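D-alanine--D-alanine ligase (Acinetobacter baumannii ACICU, PDB 5D8D) catalyses the ATP-dependent joining of two D-alanine molecules into D-alanyl-D-alanine, a building block of bacterial peptidoglycan. Local coordinates at residues Arg182-Ser187 and Cys225-Thr230; Pro193-Arg198 and Ala285-Tyr290; Trp251-Ala256 and His278-Lys283; Gln105-Ser110 and Leu240-Ala245; Pro136-Pro141 and Glu176-Gly181. One frame throughout, in Å; residues are numbered along the deposited sequence.

Interaction 1 of 5, residues Arg182-Ser187 and Cys225-Thr230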
# COMPACT_ATOMS: atom_id res chain seq x y z
N ARG A 182 27.55 6.72 8.59
CA ARG A 182 27.25 5.60 9.47
C ARG A 182 25.74 5.34 9.45
O ARG A 182 24.95 6.28 9.33
CB ARG A 182 27.70 5.99 10.87
CG ARG A 182 29.20 6.30 10.96
CD ARG A 182 29.60 6.62 12.38
NE ARG A 182 28.92 7.80 12.92
CZ ARG A 182 28.96 8.17 14.20
NH1 ARG A 182 29.64 7.45 15.09
NH2 ARG A 182 28.33 9.26 14.62
N GLU A 183 25.36 4.07 9.55
CA GLU A 183 23.98 3.64 9.45
C GLU A 183 23.46 3.26 10.82
O GLU A 183 24.15 2.59 11.58
CB GLU A 183 23.87 2.45 8.52
CG GLU A 183 22.45 2.21 8.04
CD GLU A 183 22.33 1.05 7.10
OE1 GLU A 183 23.34 0.76 6.41
OE2 GLU A 183 21.21 0.45 7.03
N PHE A 184 22.24 3.70 11.11
CA PHE A 184 21.57 3.46 12.39
C PHE A 184 20.21 2.81 12.23
O PHE A 184 19.61 2.96 11.18
CB PHE A 184 21.41 4.79 13.12
CG PHE A 184 22.70 5.49 13.34
CD1 PHE A 184 23.24 6.29 12.34
CD2 PHE A 184 23.41 5.29 14.51
CE1 PHE A 184 24.45 6.94 12.53
CE2 PHE A 184 24.63 5.94 14.71
CZ PHE A 184 25.15 6.76 13.72
N THR A 185 19.74 2.06 13.24
CA THR A 185 18.35 1.60 13.27
C THR A 185 17.68 2.14 14.50
O THR A 185 18.25 2.22 15.58
CB THR A 185 18.19 0.07 13.11
OG1 THR A 185 16.86 -0.23 12.65
CG2 THR A 185 18.40 -0.65 14.34
N ILE A 186 16.45 2.58 14.32
CA ILE A 186 15.66 3.14 15.41
C ILE A 186 14.44 2.27 15.51
O ILE A 186 13.65 2.24 14.61
CB ILE A 186 15.31 4.59 15.10
CG1 ILE A 186 16.62 5.37 15.02
CG2 ILE A 186 14.39 5.16 16.17
CD1 ILE A 186 17.29 5.37 13.67
N SER A 187 14.32 1.55 16.61
CA SER A 187 13.25 0.60 16.81
C SER A 187 12.06 1.29 17.42
O SER A 187 12.20 2.34 18.02
CB SER A 187 13.71 -0.53 17.74
OG SER A 187 14.80 -1.24 17.18
N CYS A 225 25.63 4.20 20.55
CA CYS A 225 25.60 4.25 19.09
C CYS A 225 26.60 5.20 18.47
O CYS A 225 26.92 5.04 17.30
CB CYS A 225 24.20 4.60 18.59
SG CYS A 225 23.63 6.21 19.13
N GLY A 226 27.10 6.16 19.24
CA GLY A 226 28.14 7.06 18.74
C GLY A 226 27.62 8.41 18.30
O GLY A 226 28.19 9.02 17.40
N LEU A 227 26.56 8.87 18.97
CA LEU A 227 25.83 10.08 18.68
C LEU A 227 25.66 10.78 20.02
O LEU A 227 25.45 10.13 21.06
CB LEU A 227 24.43 9.72 18.16
CG LEU A 227 24.04 9.67 16.68
CD1 LEU A 227 25.18 9.58 15.69
CD2 LEU A 227 23.04 8.55 16.42
N SER A 228 25.73 12.10 20.01
CA SER A 228 25.56 12.82 21.27
C SER A 228 24.10 12.66 21.67
O SER A 228 23.27 12.40 20.82
CB SER A 228 25.96 14.29 21.15
OG SER A 228 25.40 14.91 20.02
N GLU A 229 23.81 12.78 22.95
CA GLU A 229 22.43 12.83 23.44
C GLU A 229 21.54 13.67 22.50
O GLU A 229 20.40 13.28 22.18
CB GLU A 229 22.38 13.38 24.88
CG GLU A 229 21.59 12.48 25.84
CD GLU A 229 21.21 13.16 27.15
OE1 GLU A 229 20.20 12.74 27.77
OE2 GLU A 229 21.91 14.12 27.57
N THR A 230 22.08 14.79 22.03
CA THR A 230 21.34 15.69 21.16
C THR A 230 21.11 15.10 19.78
O THR A 230 19.98 15.04 19.32
CB THR A 230 22.00 17.10 21.13
OG1 THR A 230 21.37 17.85 22.15
CG2 THR A 230 21.83 17.84 19.80

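Interaction 2 of 5, residues Pro193-Arg198 and Ala285-Tyr290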
# COMPACT_ATOMS: atom_id res chain seq x y z
N PRO A 193 9.86 5.83 19.75
CA PRO A 193 11.26 5.41 19.47
C PRO A 193 11.99 4.86 20.69
O PRO A 193 11.86 5.38 21.79
CB PRO A 193 11.94 6.71 19.02
CG PRO A 193 10.85 7.76 18.96
CD PRO A 193 9.76 7.30 19.85
N LEU A 194 12.75 3.81 20.46
CA LEU A 194 13.57 3.20 21.47
C LEU A 194 15.02 3.67 21.17
O LEU A 194 15.28 4.21 20.10
CB LEU A 194 13.43 1.66 21.39
CG LEU A 194 12.09 1.07 21.86
CD1 LEU A 194 11.96 -0.41 21.49
CD2 LEU A 194 11.93 1.27 23.36
N PRO A 195 15.96 3.45 22.11
CA PRO A 195 17.37 3.85 21.93
C PRO A 195 17.93 3.41 20.61
O PRO A 195 17.63 2.30 20.17
CB PRO A 195 18.08 3.09 23.06
CG PRO A 195 17.07 2.98 24.12
CD PRO A 195 15.76 2.77 23.40
N VAL A 196 18.73 4.25 19.99
CA VAL A 196 19.19 3.98 18.62
C VAL A 196 20.34 2.96 18.63
O VAL A 196 20.99 2.78 19.65
CB VAL A 196 19.42 5.24 17.72
CG1 VAL A 196 19.00 6.55 18.35
CG2 VAL A 196 20.79 5.33 17.12
N ILE A 197 20.53 2.27 17.51
CA ILE A 197 21.57 1.28 17.40
C ILE A 197 22.35 1.52 16.13
O ILE A 197 21.74 1.53 15.07
CB ILE A 197 20.97 -0.12 17.35
CG1 ILE A 197 20.31 -0.43 18.69
CG2 ILE A 197 22.08 -1.16 17.03
CD1 ILE A 197 19.66 -1.81 18.75
N ARG A 198 23.67 1.68 16.21
CA ARG A 198 24.53 1.70 15.01
C ARG A 198 24.64 0.30 14.40
O ARG A 198 24.76 -0.69 15.11
CB ARG A 198 25.95 2.19 15.34
CG ARG A 198 26.78 2.63 14.11
CD ARG A 198 28.29 2.61 14.35
NE ARG A 198 28.56 2.96 15.73
CZ ARG A 198 29.30 2.30 16.60
NH1 ARG A 198 30.01 1.25 16.24
NH2 ARG A 198 29.36 2.75 17.86
N ALA A 285 15.01 -2.65 23.11
CA ALA A 285 13.98 -2.69 24.16
C ALA A 285 14.61 -2.98 25.54
O ALA A 285 14.23 -2.38 26.54
CB ALA A 285 12.93 -3.75 23.81
N LYS A 286 15.58 -3.90 25.55
CA LYS A 286 16.39 -4.23 26.72
C LYS A 286 17.17 -3.00 27.28
O LYS A 286 17.24 -2.81 28.49
CB LYS A 286 17.36 -5.37 26.37
CG LYS A 286 17.90 -6.09 27.59
CD LYS A 286 19.11 -6.96 27.26
CE LYS A 286 18.74 -8.27 26.63
NZ LYS A 286 19.99 -8.93 26.14
N ALA A 287 17.68 -2.14 26.41
CA ALA A 287 18.33 -0.93 26.85
C ALA A 287 17.42 0.05 27.60
O ALA A 287 17.87 1.10 28.02
CB ALA A 287 18.96 -0.21 25.68
N VAL A 288 16.14 -0.26 27.72
CA VAL A 288 15.21 0.63 28.40
C VAL A 288 14.31 -0.14 29.39
O VAL A 288 13.34 0.39 29.87
CB VAL A 288 14.43 1.43 27.31
CG1 VAL A 288 13.07 0.83 26.94
CG2 VAL A 288 14.34 2.89 27.67
N GLY A 289 14.68 -1.39 29.71
CA GLY A 289 14.01 -2.15 30.76
C GLY A 289 13.27 -3.41 30.34
O GLY A 289 12.89 -4.16 31.20
N TYR A 290 13.07 -3.67 29.05
CA TYR A 290 12.19 -4.79 28.67
C TYR A 290 12.99 -6.05 28.59
O TYR A 290 13.96 -6.13 27.85
CB TYR A 290 11.41 -4.53 27.35
CG TYR A 290 10.34 -3.43 27.41
CD1 TYR A 290 10.67 -2.12 27.13
CD2 TYR A 290 9.02 -3.70 27.75
CE1 TYR A 290 9.74 -1.09 27.18
CE2 TYR A 290 8.06 -2.66 27.81
CZ TYR A 290 8.44 -1.36 27.51
OH TYR A 290 7.58 -0.30 27.52

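Interaction 3 of 5, residues Trp251-Ala256 and His278-Lys283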
# COMPACT_ATOMS: atom_id res chain seq x y z
N TRP A 251 5.04 -1.16 16.42
CA TRP A 251 6.41 -1.48 16.55
C TRP A 251 6.99 -1.65 15.18
O TRP A 251 6.27 -1.67 14.23
CB TRP A 251 6.55 -2.73 17.40
CG TRP A 251 6.20 -3.99 16.72
CD1 TRP A 251 4.99 -4.36 16.22
CD2 TRP A 251 7.08 -5.10 16.49
NE1 TRP A 251 5.07 -5.62 15.68
CE2 TRP A 251 6.34 -6.09 15.83
CE3 TRP A 251 8.43 -5.34 16.78
CZ2 TRP A 251 6.91 -7.31 15.45
CZ3 TRP A 251 9.00 -6.56 16.40
CH2 TRP A 251 8.24 -7.53 15.75
N GLY A 252 8.30 -1.75 15.09
CA GLY A 252 9.02 -1.69 13.82
C GLY A 252 10.35 -0.96 13.95
O GLY A 252 10.74 -0.50 15.04
N ARG A 253 11.04 -0.84 12.84
CA ARG A 253 12.34 -0.19 12.78
C ARG A 253 12.35 0.78 11.61
O ARG A 253 11.77 0.47 10.55
CB ARG A 253 13.43 -1.20 12.54
CG ARG A 253 13.73 -2.15 13.69
CD ARG A 253 14.71 -3.26 13.26
NE ARG A 253 15.78 -2.70 12.45
CZ ARG A 253 16.43 -3.32 11.47
NH1 ARG A 253 16.19 -4.59 11.17
NH2 ARG A 253 17.38 -2.64 10.80
N ILE A 254 13.00 1.93 11.81
CA ILE A 254 13.39 2.79 10.72
C ILE A 254 14.89 2.75 10.63
O ILE A 254 15.57 2.90 11.65
CB ILE A 254 13.02 4.24 11.02
CG1 ILE A 254 11.49 4.36 11.23
CG2 ILE A 254 13.53 5.16 9.91
CD1 ILE A 254 10.67 4.49 9.98
N ASP A 255 15.42 2.57 9.43
CA ASP A 255 16.87 2.71 9.22
C ASP A 255 17.23 4.08 8.67
O ASP A 255 16.50 4.66 7.85
CB ASP A 255 17.38 1.66 8.27
CG ASP A 255 17.30 0.25 8.85
OD1 ASP A 255 17.05 0.05 10.08
OD2 ASP A 255 17.50 -0.68 8.04
N ALA A 256 18.36 4.59 9.11
CA ALA A 256 18.79 5.93 8.69
C ALA A 256 20.31 6.01 8.60
O ALA A 256 21.03 5.16 9.13
CB ALA A 256 18.24 6.97 9.65
N HIS A 278 19.48 -12.96 17.62
CA HIS A 278 20.40 -11.94 17.07
C HIS A 278 19.77 -10.61 16.61
O HIS A 278 20.49 -9.74 16.12
CB HIS A 278 21.20 -12.54 15.88
CG HIS A 278 20.36 -12.86 14.66
ND1 HIS A 278 20.02 -14.16 14.31
CD2 HIS A 278 19.83 -12.06 13.69
CE1 HIS A 278 19.31 -14.14 13.19
NE2 HIS A 278 19.17 -12.89 12.80
N SER A 279 18.45 -10.45 16.73
CA SER A 279 17.71 -9.31 16.14
C SER A 279 17.84 -8.04 16.97
O SER A 279 18.11 -8.07 18.14
CB SER A 279 16.22 -9.65 15.97
OG SER A 279 16.00 -10.66 14.98
N LEU A 280 17.59 -6.90 16.34
CA LEU A 280 17.90 -5.60 16.93
C LEU A 280 16.83 -4.99 17.83
O LEU A 280 17.18 -4.29 18.78
CB LEU A 280 18.29 -4.63 15.83
CG LEU A 280 19.66 -4.97 15.23
CD1 LEU A 280 19.70 -4.81 13.73
CD2 LEU A 280 20.70 -4.08 15.89
N VAL A 281 15.55 -5.23 17.57
CA VAL A 281 14.48 -4.68 18.42
C VAL A 281 14.57 -5.17 19.88
O VAL A 281 14.37 -4.36 20.80
CB VAL A 281 13.05 -4.87 17.80
CG1 VAL A 281 11.91 -4.57 18.82
CG2 VAL A 281 12.87 -4.01 16.53
N PRO A 282 14.86 -6.47 20.12
CA PRO A 282 15.08 -6.90 21.52
C PRO A 282 16.23 -6.18 22.23
O PRO A 282 16.08 -5.84 23.42
CB PRO A 282 15.34 -8.40 21.40
CG PRO A 282 14.60 -8.80 20.18
CD PRO A 282 14.76 -7.64 19.22
N LYS A 283 17.33 -5.98 21.51
CA LYS A 283 18.47 -5.16 21.95
C LYS A 283 18.00 -3.81 22.48
O LYS A 283 18.28 -3.42 23.62
CB LYS A 283 19.47 -4.91 20.80
CG LYS A 283 20.83 -5.58 20.84
CD LYS A 283 20.80 -7.10 20.57
CE LYS A 283 22.02 -7.57 19.76
NZ LYS A 283 22.41 -8.99 19.99

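Interaction 4 of 5, residues Gln105-Ser110 and Leu240-Ala245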
# COMPACT_ATOMS: atom_id res chain seq x y z
N GLN A 105 8.93 8.20 -1.59
CA GLN A 105 8.04 9.18 -2.17
C GLN A 105 7.13 9.69 -1.09
O GLN A 105 6.96 10.90 -0.96
CB GLN A 105 7.24 8.59 -3.30
CG GLN A 105 8.11 8.16 -4.46
CD GLN A 105 7.42 7.31 -5.53
OE1 GLN A 105 7.84 7.34 -6.68
NE2 GLN A 105 6.40 6.55 -5.16
N ILE A 106 6.57 8.81 -0.27
CA ILE A 106 5.82 9.28 0.90
C ILE A 106 6.66 10.21 1.79
O ILE A 106 6.15 11.25 2.30
CB ILE A 106 5.28 8.14 1.77
CG1 ILE A 106 4.31 7.23 0.99
CG2 ILE A 106 4.55 8.70 2.99
CD1 ILE A 106 3.18 7.94 0.28
N TRP A 107 7.93 9.86 1.98
CA TRP A 107 8.85 10.71 2.72
C TRP A 107 9.22 12.06 2.01
O TRP A 107 9.18 13.11 2.66
CB TRP A 107 10.11 9.92 3.15
CG TRP A 107 9.87 8.89 4.20
CD1 TRP A 107 8.83 8.82 5.11
CD2 TRP A 107 10.70 7.78 4.47
NE1 TRP A 107 8.97 7.72 5.90
CE2 TRP A 107 10.11 7.06 5.53
CE3 TRP A 107 11.89 7.31 3.91
CZ2 TRP A 107 10.67 5.90 6.05
CZ3 TRP A 107 12.45 6.15 4.44
CH2 TRP A 107 11.85 5.47 5.49
N GLN A 108 9.55 12.04 0.71
CA GLN A 108 9.69 13.28 -0.10
C GLN A 108 8.45 14.13 0.03
O GLN A 108 8.52 15.33 0.24
CB GLN A 108 9.90 12.96 -1.56
CG GLN A 108 11.35 12.65 -1.90
CD GLN A 108 11.54 11.89 -3.22
OE1 GLN A 108 10.57 11.45 -3.88
NE2 GLN A 108 12.81 11.71 -3.60
N GLY A 109 7.31 13.47 -0.02
CA GLY A 109 6.05 14.12 0.03
C GLY A 109 5.65 14.66 1.36
O GLY A 109 4.60 15.28 1.45
N SER A 110 6.43 14.41 2.41
CA SER A 110 6.10 14.90 3.75
C SER A 110 7.19 15.80 4.30
O SER A 110 7.23 16.05 5.50
CB SER A 110 5.87 13.73 4.71
OG SER A 110 5.20 12.66 4.06
N LEU A 240 10.42 9.23 14.25
CA LEU A 240 9.03 9.17 14.67
C LEU A 240 8.16 9.69 13.56
O LEU A 240 7.16 9.08 13.24
CB LEU A 240 8.80 9.99 15.93
CG LEU A 240 7.38 10.05 16.47
CD1 LEU A 240 6.81 8.68 16.72
CD2 LEU A 240 7.42 10.85 17.75
N ARG A 241 8.55 10.81 12.97
CA ARG A 241 7.78 11.42 11.89
C ARG A 241 7.78 10.57 10.63
O ARG A 241 6.78 10.50 9.92
CB ARG A 241 8.32 12.81 11.55
CG ARG A 241 8.21 13.79 12.69
CD ARG A 241 8.06 15.20 12.16
NE ARG A 241 9.29 15.67 11.52
CZ ARG A 241 9.36 16.63 10.59
NH1 ARG A 241 8.27 17.23 10.10
NH2 ARG A 241 10.56 16.98 10.11
N ALA A 242 8.90 9.94 10.34
CA ALA A 242 8.97 9.01 9.21
C ALA A 242 8.05 7.82 9.44
O ALA A 242 7.46 7.29 8.49
CB ALA A 242 10.41 8.55 9.00
N PHE A 243 7.94 7.41 10.70
CA PHE A 243 7.17 6.24 11.09
C PHE A 243 5.68 6.59 10.91
O PHE A 243 4.94 5.83 10.28
CB PHE A 243 7.52 5.84 12.54
CG PHE A 243 6.97 4.52 13.01
CD1 PHE A 243 7.59 3.34 12.66
CD2 PHE A 243 5.86 4.46 13.86
CE1 PHE A 243 7.13 2.11 13.14
CE2 PHE A 243 5.37 3.24 14.32
CZ PHE A 243 6.01 2.06 13.97
N GLN A 244 5.27 7.73 11.46
CA GLN A 244 3.92 8.24 11.26
C GLN A 244 3.57 8.52 9.80
O GLN A 244 2.47 8.17 9.35
CB GLN A 244 3.71 9.50 12.09
CG GLN A 244 3.58 9.17 13.57
CD GLN A 244 3.81 10.33 14.52
OE1 GLN A 244 3.48 10.21 15.71
NE2 GLN A 244 4.41 11.42 14.05
N ALA A 245 4.49 9.09 9.05
CA ALA A 245 4.20 9.48 7.68
C ALA A 245 3.75 8.32 6.83
O ALA A 245 2.82 8.42 6.07
CB ALA A 245 5.40 10.14 7.03

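Interaction 5 of 5, residues Pro136-Pro141 and Glu176-Gly181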
# COMPACT_ATOMS: atom_id res chain seq x y z
N PRO A 136 29.46 7.90 -6.16
CA PRO A 136 28.89 6.56 -6.38
C PRO A 136 27.40 6.44 -5.99
O PRO A 136 26.83 7.35 -5.37
CB PRO A 136 29.78 5.67 -5.50
CG PRO A 136 30.74 6.58 -4.79
CD PRO A 136 30.19 7.96 -4.89
N VAL A 137 26.77 5.33 -6.39
CA VAL A 137 25.37 5.01 -6.02
C VAL A 137 25.29 3.59 -5.46
O VAL A 137 26.24 2.81 -5.55
CB VAL A 137 24.36 5.15 -7.21
CG1 VAL A 137 24.47 6.53 -7.86
CG2 VAL A 137 24.54 4.04 -8.24
N ILE A 138 24.13 3.26 -4.90
CA ILE A 138 23.84 1.92 -4.40
C ILE A 138 22.63 1.44 -5.20
O ILE A 138 21.65 2.18 -5.35
CB ILE A 138 23.60 1.88 -2.86
CG1 ILE A 138 23.12 0.49 -2.42
CG2 ILE A 138 22.59 2.93 -2.40
CD1 ILE A 138 23.19 0.26 -0.93
N ILE A 139 22.75 0.23 -5.75
CA ILE A 139 21.68 -0.44 -6.52
C ILE A 139 21.00 -1.44 -5.59
O ILE A 139 21.67 -2.33 -5.06
CB ILE A 139 22.24 -1.22 -7.75
CG1 ILE A 139 23.06 -0.30 -8.69
CG2 ILE A 139 21.13 -1.93 -8.52
CD1 ILE A 139 22.28 0.84 -9.32
N LYS A 140 19.69 -1.29 -5.38
CA LYS A 140 18.95 -2.20 -4.49
C LYS A 140 17.62 -2.64 -5.08
O LYS A 140 17.00 -1.87 -5.81
CB LYS A 140 18.77 -1.60 -3.07
CG LYS A 140 18.31 -0.15 -3.00
CD LYS A 140 18.16 0.34 -1.55
CE LYS A 140 19.49 0.62 -0.88
NZ LYS A 140 19.30 1.30 0.44
N PRO A 141 17.19 -3.90 -4.78
CA PRO A 141 15.86 -4.31 -5.23
C PRO A 141 14.85 -3.49 -4.45
O PRO A 141 15.02 -3.28 -3.24
CB PRO A 141 15.78 -5.79 -4.84
CG PRO A 141 16.67 -5.91 -3.66
CD PRO A 141 17.79 -4.91 -3.88
N GLU A 176 20.06 4.43 -5.89
CA GLU A 176 19.99 5.52 -4.92
C GLU A 176 21.39 6.17 -4.79
O GLU A 176 22.42 5.45 -4.78
CB GLU A 176 19.53 4.94 -3.58
CG GLU A 176 19.22 5.92 -2.45
CD GLU A 176 18.89 5.23 -1.12
OE1 GLU A 176 18.05 5.77 -0.36
OE2 GLU A 176 19.45 4.15 -0.81
N LYS A 177 21.44 7.51 -4.70
CA LYS A 177 22.69 8.27 -4.43
C LYS A 177 23.40 7.79 -3.17
O LYS A 177 22.79 7.80 -2.11
CB LYS A 177 22.35 9.75 -4.27
CG LYS A 177 23.49 10.64 -3.80
CD LYS A 177 23.21 12.12 -4.05
CE LYS A 177 23.99 13.06 -3.13
NZ LYS A 177 24.81 14.03 -3.91
N TRP A 178 24.67 7.40 -3.26
CA TRP A 178 25.43 6.94 -2.08
C TRP A 178 25.66 8.14 -1.17
O TRP A 178 25.95 9.21 -1.65
CB TRP A 178 26.78 6.32 -2.44
CG TRP A 178 27.55 5.74 -1.27
CD1 TRP A 178 28.54 6.36 -0.56
CD2 TRP A 178 27.37 4.45 -0.67
NE1 TRP A 178 29.00 5.53 0.44
CE2 TRP A 178 28.30 4.35 0.40
CE3 TRP A 178 26.52 3.36 -0.92
CZ2 TRP A 178 28.39 3.20 1.21
CZ3 TRP A 178 26.62 2.22 -0.12
CH2 TRP A 178 27.55 2.15 0.93
N ILE A 179 25.49 7.96 0.13
CA ILE A 179 25.92 8.97 1.07
C ILE A 179 26.91 8.32 2.04
O ILE A 179 26.70 7.19 2.52
CB ILE A 179 24.75 9.72 1.74
CG1 ILE A 179 24.00 8.82 2.73
CG2 ILE A 179 23.86 10.38 0.66
CD1 ILE A 179 22.51 9.08 2.85
N THR A 180 28.03 9.01 2.27
CA THR A 180 29.08 8.49 3.11
C THR A 180 28.73 8.82 4.54
O THR A 180 28.45 10.01 4.88
CB THR A 180 30.45 9.12 2.80
OG1 THR A 180 30.35 10.54 2.98
CG2 THR A 180 30.92 8.77 1.37
N GLY A 181 28.75 7.77 5.37
CA GLY A 181 28.56 7.93 6.79
C GLY A 181 28.32 6.62 7.52
O GLY A 181 28.81 5.57 7.12

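Interaction 1 of 5, residues Arg182-Ser187 and Cys225-Thr230
The carbonyl oxygen of G226 takes hydrogen bonds from both terminal nitrogens of R182. The stronger comes from R182 NH2, 2.8 Å from G226 O with an N-H...O angle of 148°, and R182 NH1 adds a weak one at 3.1 Å to G226 O. This fork suits arginine, whose neighbouring N-H groups can converge on one acceptor at the guanidinium edge; NH2 stands above the carbonyl plane. F184 CZ lies over one face of the same guanidinium, toward its rim. Strand 181-189, which carries both side chains, belongs to the antiparallel sheet with strands 192-198, 252-259 and 264-270, and R182 to T185 fall in the predicted ATP-binding region; the loop it meets leads into helix 229-245. F184 CG stands anti to its carbonyl carbon (chi1 -57°), and the ring meets L227 tip to tip: L227 CD2 sits over one face in a CH-pi contact, 3.9 Å from the centroid, while L227 CD1 touches F184 CZ at 3.4 Å. C225 O, whose hydrogen bond comes from R198 NE, lies 3.6 Å from F184 CE2 at the ring edge. G226, with phi at 100°, is natural as glycine and leaves room for R182 NH1. F184 also packs on L235 and V196.

Interaction 2 of 5, residues Pro193-Arg198 and Ala285-Tyr290
The puckered ring of P195 meets two residues of the turn after helix 280-286: its CG touches A287 CB at 4.0 Å, and its CD faces V288 CB at 4.3 Å. The one aromatic ring here, that of Y290, has the carbonyl oxygen of A285 in its plane at the edge. L194 supplies the rest of the contact by splitting its two methyls between separate targets. Its CG stands anti to the carbonyl carbon (chi1 -71°), beside the backbone N; beyond it, L194 CD1 lies 4.1 Å from A285 CA and L194 CD2 lies 3.8 Å from V288 CG1. The L194 and V288 side chains cross at about a right angle. The partner segment holds the Schellman motif that ends helix 280-286: Y290 N bonds to A285 O at 3.1 Å and G289 N to K286 O at 3.2 Å. V288 N also donates to A285 O, and its N-H and that of Y290 arrive from opposite faces of the carbonyl plane. G289, at a phi of 116°, is the C-prime residue, where glycine takes the positive angle without strain. No hydrogen bond joins the two segments; their meeting is wholly apolar, so small alanines and a compact proline let the chains come near. L194 also packs on A284 within the helix and on L189 of strand 181-189, while A287 touches I223.

Interaction 3 of 5, residues Trp251-Ala256 and His278-Lys283
R253 passes across V281 at a slant before its tip turns to polar partners. From CB, the first torsion sets CG anti to the carbonyl carbon (chi1 -71°), and there R253 CG rests 3.5 Å from V281 CG2. R253 CD stays against the same methyl, at 3.8 Å from V281 CG2. The chain then bends at chi3 (43°), and NE donates a hydrogen bond to the hydroxyl of T185, its strongest polar partner. CZ lies beneath L280: L280 CD1 sits 4.2 Å above the guanidinium plane, over its centre, an apolar lid on a flat cation. At the tip, R253 NH2 forms a salt bridge with D255 OD1 at 2.8 Å, although the hydrogen bond within it is weak (130°). Arginine fits because its aliphatic stem can pack on a valine while its head reaches D255, a predicted magnesium ligand whose OD1 also bonds T185 OG1. The other methyl of V281, CG1, approaches the W251 indole at its edge, 4.1 Å from W251 CE3, the two side chains crossing at about a right angle. Strand 252-259 lies between strands 181-189 and 264-270, and helix 280-286 packs on this sheet through V281, which also touches S187 of strand 181-189. W251 extends the packing to I299 of helix 292-301, and R253 borders N270 of strand 264-270, another predicted magnesium ligand.

Interaction 4 of 5, residues Gln105-Ser110 and Leu240-Ala245
The indole of W107 runs up to A242, with its NE1 and CE2 beside the methyl; W107 CE2 lies 3.8 Å from A242 CB. Its CG stands anti to the carbonyl carbon (chi1 -70°), beside the backbone N, and from there the pyrrole side of the ring reaches helix 229-245. W107 NE1 donates a hydrogen bond to A242 O, 3.0 Å long and fairly straight at 161°. The oxygen lies in the ring plane at the indole edge, whereas the N-H comes to the carbonyl from the side, with a C=O...N angle of 111°. A245, one turn further along, faces the same way: its CB is 4.1 Å from W107 CD1 and 3.9 Å from S110 OG. I106 completes the contact, its CG2 touching A245 O at 3.5 Å. Alanines at 242 and 245 keep this face of the helix low, letting the broad tryptophan and the end of helix 100-108 come near its backbone. L266 of strand 264-270 packs on both W107 and A242, so the helix pair is backed by the sheet that carries the predicted magnesium ligands. The second subunit lies close by, its I106 packing on Q105 and its K102 on I106. Chemically, the buried indole N-H is satisfied by a backbone carbonyl rather than by solvent, and because that one directional bond works together with methyl contacts to the pyrrole part of the ring, it should fix how the ring is turned about its CB-CG bond.

Interaction 5 of 5, residues Pro136-Pro141 and Glu176-Gly181
I138 and E176 lie side by side on one face of the sheet, pointing the same way from a hydrogen-bonded antiparallel pair. Their backbones bond in both directions, I138 N to E176 O at 2.8 Å and E176 N to I138 O at 2.8 Å, each donor coming nearly along the C=O axis. E176 extends fully beyond CG, with its CB 3.8 Å from I138 CG2, and its carboxylate is met by K140. K140 and E176 cross obliquely. In K140, chi1 (46°) puts CG between the backbone N and the carbonyl carbon, and the chain bends at chi3. K140 NZ lies 3.1 Å from E176 OE2. This salt bridge uses the syn side of the carboxylate, 19° out of its plane; the other oxygen, OE1, pairs with K104, so each oxygen of the buried acid has a lysine partner, which would be expected to favour its charged form. On the other flank of I138, W178, its CG anti to the backbone N (chi1 -176°), presents its benzene edge: W178 CE3 is 3.8 Å from I138 CB, while I138 CD1 reaches W178 CZ3. W178 N donates to P136 O at 3.0 Å, continuing the pairing past the strand end. P136 follows a cis peptide, and K152 makes a cation-pi contact with W178. Strands 137-141 and 173-177 are the inner pair of the four-stranded antiparallel sheet in the central domain of the ATP-grasp fold, and both segments fall in the predicted ATP-binding region.

Overall arrangement
Interactions 1, 2 and 3 share one antiparallel sheet: strand 181-189 lies between strands 192-198 and 252-259, with T185 N to I197 O at 2.8 Å joining interactions 1 and 2. Helix 280-286 serves interactions 2 and 3, whose centres are 9 Å apart, while helix 229-245 serves 1 and 4. Interaction 4 touches interaction 3 through I254, packed on W107 and A242. Interaction 5 stands apart on another sheet, its centre about 20 Å from those of interactions 1 and 4, but G181 runs straight into R182. Between the sheets lies the predicted metal site: side chains of K140 and W107 each come within about 5 Å of that of E268, and the side chain of F184 is about 7 Å from that of D255.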